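Local coordinates for variant surface glycoprotein MITat 1.13 (Trypanosoma brucei, PDB 6Z8H) that probably forms, with many copies of itself, the dense surface coat whose antigenic switching lets the parasite evade the immune response of its host, at residues A[64-69]-A[89-94]; A[283-288]-A[339-344]. All coordinates share one frame; numbering follows the deposited sequence.

Interaction 1 (A[64-69]-A[89-94]); sequences EAYSKL and GAAADI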
loop_
_atom_site.group_PDB
_atom_site.type_symbol
_atom_site.label_atom_id
_atom_site.label_comp_id
_atom_site.label_asym_id
_atom_site.label_seq_id
_atom_site.Cartn_x
_atom_site.Cartn_y
_atom_site.Cartn_z
ATOM N N GLU A 64 -17.045 16.686 -3.654
ATOM C CA GLU A 64 -17.121 18.128 -3.875
ATOM C C GLU A 64 -18.346 18.493 -4.711
ATOM O O GLU A 64 -19.056 19.464 -4.410
ATOM C CB GLU A 64 -15.868 18.625 -4.589
ATOM C CG GLU A 64 -15.840 20.110 -4.857
ATOM C CD GLU A 64 -14.523 20.590 -5.430
ATOM O OE1 GLU A 64 -13.514 20.587 -4.693
ATOM O OE2 GLU A 64 -14.491 20.958 -6.626
ATOM N N ALA A 65 -18.627 17.715 -5.755
ATOM C CA ALA A 65 -19.761 18.029 -6.608
ATOM C C ALA A 65 -21.056 17.948 -5.824
ATOM O O ALA A 65 -21.942 18.796 -5.994
ATOM C CB ALA A 65 -19.805 17.075 -7.797
ATOM N N TYR A 66 -21.214 16.918 -4.996
ATOM C CA TYR A 66 -22.456 16.768 -4.249
ATOM C C TYR A 66 -22.625 17.904 -3.264
ATOM O O TYR A 66 -23.727 18.417 -3.091
ATOM C CB TYR A 66 -22.470 15.424 -3.517
ATOM C CG TYR A 66 -23.745 15.171 -2.774
ATOM C CD1 TYR A 66 -24.932 14.945 -3.441
ATOM C CD2 TYR A 66 -23.768 15.190 -1.399
ATOM C CE1 TYR A 66 -26.113 14.738 -2.755
ATOM C CE2 TYR A 66 -24.927 14.957 -0.695
ATOM C CZ TYR A 66 -26.109 14.752 -1.381
ATOM O OH TYR A 66 -27.254 14.538 -0.653
ATOM N N SER A 67 -21.558 18.288 -2.579
ATOM C CA SER A 67 -21.669 19.424 -1.677
ATOM C C SER A 67 -22.049 20.694 -2.414
ATOM O O SER A 67 -22.850 21.486 -1.909
ATOM C CB SER A 67 -20.372 19.597 -0.903
ATOM O OG SER A 67 -20.284 18.561 0.041
ATOM N N LYS A 68 -21.495 20.859 -3.617
ATOM C CA LYS A 68 -21.754 22.021 -4.505
ATOM C C LYS A 68 -23.241 22.036 -4.879
ATOM O O LYS A 68 -23.821 23.137 -4.927
ATOM C CB LYS A 68 -20.869 21.946 -5.754
ATOM C CG LYS A 68 -19.521 22.644 -5.633
ATOM C CD LYS A 68 -18.987 23.170 -6.948
ATOM C CE LYS A 68 -17.590 22.679 -7.259
ATOM N NZ LYS A 68 -17.133 23.134 -8.594
ATOM N N LEU A 69 -23.829 20.859 -5.130
ATOM C CA LEU A 69 -25.234 20.733 -5.524
ATOM C C LEU A 69 -26.146 21.071 -4.350
ATOM O O LEU A 69 -27.140 21.779 -4.511
ATOM C CB LEU A 69 -25.548 19.325 -6.026
ATOM C CG LEU A 69 -25.021 18.925 -7.406
ATOM C CD1 LEU A 69 -25.279 17.461 -7.656
ATOM C CD2 LEU A 69 -25.725 19.782 -8.443
ATOM N N GLY A 89 -30.686 13.492 -6.032
ATOM C CA GLY A 89 -30.828 12.090 -5.682
ATOM C C GLY A 89 -29.890 11.225 -6.506
ATOM O O GLY A 89 -29.219 10.327 -5.986
ATOM N N ALA A 90 -29.794 11.530 -7.792
ATOM C CA ALA A 90 -28.910 10.793 -8.684
ATOM C C ALA A 90 -27.457 10.969 -8.253
ATOM O O ALA A 90 -26.653 10.023 -8.316
ATOM C CB ALA A 90 -29.152 11.259 -10.132
ATOM N N ALA A 91 -27.077 12.193 -7.900
ATOM C CA ALA A 91 -25.716 12.439 -7.416
ATOM C C ALA A 91 -25.436 11.690 -6.115
ATOM O O ALA A 91 -24.334 11.165 -5.917
ATOM C CB ALA A 91 -25.460 13.941 -7.294
ATOM N N ALA A 92 -26.383 11.651 -5.191
ATOM C CA ALA A 92 -26.182 10.862 -3.974
ATOM C C ALA A 92 -25.984 9.378 -4.295
ATOM O O ALA A 92 -25.196 8.696 -3.632
ATOM C CB ALA A 92 -27.367 11.090 -3.026
ATOM N N ASP A 93 -26.735 8.864 -5.267
ATOM C CA ASP A 93 -26.567 7.487 -5.717
ATOM C C ASP A 93 -25.154 7.273 -6.251
ATOM O O ASP A 93 -24.475 6.308 -5.873
ATOM C CB ASP A 93 -27.590 7.176 -6.805
ATOM C CG ASP A 93 -28.932 6.831 -6.254
ATOM O OD1 ASP A 93 -29.015 6.486 -5.061
ATOM O OD2 ASP A 93 -29.905 6.889 -7.038
ATOM N N ILE A 94 -24.696 8.165 -7.133
ATOM C CA ILE A 94 -23.356 8.037 -7.703
ATOM C C ILE A 94 -22.292 8.045 -6.610
ATOM O O ILE A 94 -21.381 7.208 -6.590
ATOM C CB ILE A 94 -23.120 9.141 -8.745
ATOM C CG1 ILE A 94 -24.011 8.899 -9.978
ATOM C CG2 ILE A 94 -21.624 9.123 -9.154
ATOM C CD1 ILE A 94 -24.148 10.118 -10.873
#

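Interaction 2 (A[283-288]-A[339-344]); sequences LITDFN and KTWKDI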
loop_
_atom_site.group_PDB
_atom_site.type_symbol
_atom_site.label_atom_id
_atom_site.label_comp_id
_atom_site.label_asym_id
_atom_site.label_seq_id
_atom_site.Cartn_x
_atom_site.Cartn_y
_atom_site.Cartn_z
ATOM N N LEU A 283 -18.801 9.698 -12.573
ATOM C CA LEU A 283 -18.683 11.067 -12.099
ATOM C C LEU A 283 -20.026 11.778 -12.175
ATOM O O LEU A 283 -20.728 11.706 -13.193
ATOM C CB LEU A 283 -17.666 11.868 -12.902
ATOM C CG LEU A 283 -16.178 11.593 -12.694
ATOM C CD1 LEU A 283 -15.385 12.400 -13.723
ATOM C CD2 LEU A 283 -15.705 11.931 -11.293
ATOM N N ILE A 284 -20.368 12.482 -11.090
ATOM C CA ILE A 284 -21.555 13.326 -11.063
ATOM C C ILE A 284 -21.534 14.339 -12.194
ATOM O O ILE A 284 -22.589 14.691 -12.724
ATOM C CB ILE A 284 -21.625 14.009 -9.681
ATOM C CG1 ILE A 284 -22.019 12.994 -8.615
ATOM C CG2 ILE A 284 -22.635 15.168 -9.687
ATOM C CD1 ILE A 284 -21.772 13.440 -7.195
ATOM N N THR A 285 -20.357 14.807 -12.607
ATOM C CA THR A 285 -20.257 15.815 -13.658
ATOM C C THR A 285 -20.412 15.221 -15.061
ATOM O O THR A 285 -20.353 15.963 -16.042
ATOM C CB THR A 285 -18.923 16.563 -13.558
ATOM O OG1 THR A 285 -17.867 15.600 -13.543
ATOM C CG2 THR A 285 -18.847 17.433 -12.312
ATOM N N ASP A 286 -20.636 13.915 -15.169
ATOM C CA ASP A 286 -20.921 13.240 -16.430
ATOM C C ASP A 286 -22.439 13.103 -16.583
ATOM O O ASP A 286 -23.074 12.307 -15.883
ATOM C CB ASP A 286 -20.242 11.874 -16.431
ATOM C CG ASP A 286 -20.549 11.073 -17.667
ATOM O OD1 ASP A 286 -21.218 11.609 -18.580
ATOM O OD2 ASP A 286 -20.112 9.895 -17.718
ATOM N N PHE A 287 -23.015 13.833 -17.542
ATOM C CA PHE A 287 -24.471 13.796 -17.706
ATOM C C PHE A 287 -24.965 12.373 -17.940
ATOM O O PHE A 287 -26.051 12.004 -17.496
ATOM C CB PHE A 287 -24.926 14.719 -18.838
ATOM C CG PHE A 287 -26.410 14.997 -18.844
ATOM C CD1 PHE A 287 -26.984 15.774 -17.853
ATOM C CD2 PHE A 287 -27.224 14.475 -19.840
ATOM C CE1 PHE A 287 -28.331 16.028 -17.848
ATOM C CE2 PHE A 287 -28.590 14.736 -19.847
ATOM C CZ PHE A 287 -29.131 15.515 -18.850
ATOM N N ASN A 288 -24.180 11.544 -18.621
ATOM C CA ASN A 288 -24.626 10.178 -18.873
ATOM C C ASN A 288 -24.756 9.365 -17.592
ATOM O O ASN A 288 -25.524 8.398 -17.554
ATOM C CB ASN A 288 -23.666 9.474 -19.831
ATOM C CG ASN A 288 -23.738 10.027 -21.248
ATOM O OD1 ASN A 288 -24.792 10.489 -21.715
ATOM N ND2 ASN A 288 -22.611 9.982 -21.941
ATOM N N LYS A 339 -22.748 25.069 -19.172
ATOM C CA LYS A 339 -23.701 26.044 -18.645
ATOM C C LYS A 339 -24.207 25.634 -17.259
ATOM O O LYS A 339 -24.095 26.403 -16.295
ATOM C CB LYS A 339 -24.876 26.250 -19.615
ATOM C CG LYS A 339 -24.454 26.768 -20.974
ATOM C CD LYS A 339 -24.254 28.282 -20.994
ATOM C CE LYS A 339 -24.936 28.895 -22.222
ATOM N NZ LYS A 339 -24.601 30.338 -22.429
ATOM N N THR A 340 -24.728 24.410 -17.115
ATOM C CA THR A 340 -25.396 24.073 -15.857
ATOM C C THR A 340 -24.420 24.131 -14.689
ATOM O O THR A 340 -24.701 24.741 -13.662
ATOM C CB THR A 340 -26.045 22.688 -15.911
ATOM O OG1 THR A 340 -26.717 22.511 -17.156
ATOM C CG2 THR A 340 -27.052 22.528 -14.779
ATOM N N TRP A 341 -23.277 23.468 -14.816
ATOM C CA TRP A 341 -22.314 23.483 -13.721
ATOM C C TRP A 341 -21.644 24.840 -13.563
ATOM O O TRP A 341 -21.236 25.203 -12.452
ATOM C CB TRP A 341 -21.292 22.350 -13.881
ATOM C CG TRP A 341 -21.758 21.118 -13.174
ATOM C CD1 TRP A 341 -22.351 20.023 -13.726
ATOM C CD2 TRP A 341 -21.747 20.899 -11.762
ATOM N NE1 TRP A 341 -22.696 19.125 -12.738
ATOM C CE2 TRP A 341 -22.315 19.632 -11.523
ATOM C CE3 TRP A 341 -21.290 21.641 -10.679
ATOM C CZ2 TRP A 341 -22.450 19.102 -10.234
ATOM C CZ3 TRP A 341 -21.421 21.113 -9.409
ATOM C CH2 TRP A 341 -21.974 19.847 -9.200
ATOM N N LYS A 342 -21.545 25.595 -14.636
ATOM C CA LYS A 342 -21.038 26.964 -14.540
ATOM C C LYS A 342 -22.055 27.767 -13.716
ATOM O O LYS A 342 -21.619 28.490 -12.870
ATOM C CB LYS A 342 -20.755 27.532 -15.932
ATOM C CG LYS A 342 -19.409 27.117 -16.498
ATOM C CD LYS A 342 -18.257 27.498 -15.586
ATOM C CE LYS A 342 -16.891 27.394 -16.222
ATOM N NZ LYS A 342 -15.801 27.376 -15.216
ATOM N N ASP A 343 -23.356 27.658 -13.995
ATOM C CA ASP A 343 -24.356 28.402 -13.244
ATOM C C ASP A 343 -24.385 27.958 -11.783
ATOM O O ASP A 343 -24.594 28.777 -10.878
ATOM C CB ASP A 343 -25.723 28.222 -13.900
ATOM C CG ASP A 343 -25.818 28.903 -15.249
ATOM O OD1 ASP A 343 -24.903 29.687 -15.591
ATOM O OD2 ASP A 343 -26.799 28.642 -15.973
ATOM N N ILE A 344 -24.206 26.656 -11.531
ATOM C CA ILE A 344 -24.145 26.168 -10.153
ATOM C C ILE A 344 -23.012 26.853 -9.400
ATOM O O ILE A 344 -23.189 27.339 -8.277
ATOM C CB ILE A 344 -23.996 24.635 -10.126
ATOM C CG1 ILE A 344 -25.302 23.961 -10.550
ATOM C CG2 ILE A 344 -23.584 24.146 -8.738
ATOM C CD1 ILE A 344 -25.156 22.469 -10.808
#

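Interaction 1 (A[64-69]-A[89-94])
Ala-91 is where helix 89-94 meets Leu-69 and Tyr-66 of helix 64-69, in a purely apolar contact between two antiparallel helices. Their axes come within 9.9 Å of each other at an angle of 158°, an ordinary helix-packing distance, with alanines of one helix facing the larger side chains of the other. At Ala-91 the methyl group points at the partner helix and is shared by two neighbours: CD1 of Leu-69 presses on its CB at 3.5 Å, the closest side-chain approach across the two segments, and the Tyr-66 ring meets the same CB with its edge, near the ring plane, CD1 lying 4.0 Å away. CG of Tyr-66 is anti to the backbone N (chi1 -177°), which carries the ring across to the second helix. Ala-91 also packs against Ile-284. The tyrosine ring continues to Ala-92, whose CB sits 3.9 Å from CE1 of Tyr-66 and a little farther from the phenol oxygen. Asp-93, next along, is engaged outside the pair, in a salt bridge with Lys-295 and a hydrogen bond from Asn-293 ND2. Pro-369 of the second subunit lies on Ala-92, and Gly-372 of that subunit on Tyr-66, so the tyrosine and Ala-92 take part in the subunit interface as well as in the hairpin. This is the packing of the long antiparallel helical hairpin, the coiled coil that runs along the N-terminal domain of A-type VSGs.

Interaction 2 (A[283-288]-A[339-344])
A small apolar contact joins a turn to a short helix: Ile-284 and Thr-285, in the loop leading into helix 287-291, lie against the indole of Trp-341 on helix 336-345. It is partly buried and rests on two methyl groups. CG2 of Thr-285 stands over one face of the indole, offset toward the rim, and comes to 4.2 Å from CE2 of Trp-341, the two side chains crossing at about a right angle. The opposite face is covered from within its own helix by CD1 of Ile-344, which lies 3.8 Å above the plane and over the ring centre, so the indole lies between two methyl groups, one on each face. Ile-284 adds its CG2 branch, at 4.0 Å from CZ2 of Trp-341. A type I turn from Leu-283 to Asp-286, closed by the bond from Asp-286 N to Leu-283 O, sets these two side chains next to each other. Immediately afterwards Asp-286 caps the following helix: its OD1 accepts from Asn-288 N at 3.0 Å, the donor coming from above the carboxylate plane. The turn also makes polar bonds to the start of helix 336-345: Ile-284 O with Tyr-336 OH, Thr-285 O with Asn-337 ND2. Tyr-336 also meets Trp-341 edge-to-face. Around this, helix 34-75 lies against Leu-283 and Ile-344, helix 78-129 against Ile-284, and helix 318-329 against Phe-287 and Thr-340.

From the N terminus, the chain follows helix 34-75 and reverses into helix 78-129; interaction 1 closes this short loop of 19 residues between its segments. The chain then passes through the five-stranded sheet and helix 260-273 before reaching 283-288, where interaction 2 opens; it closes at 339-344, after 50 intervening residues, more than half of them helical. The two are therefore in series, neither nested nor crossed, yet their centres lie only about 10 Å apart. They touch directly: Leu-69 CD2 approaches Ile-344 CD1 at 3.6 Å, and Ala-91 O approaches Ile-284 CD1 at 3.7 Å. Together they lay the later turn and short helix onto the hairpin.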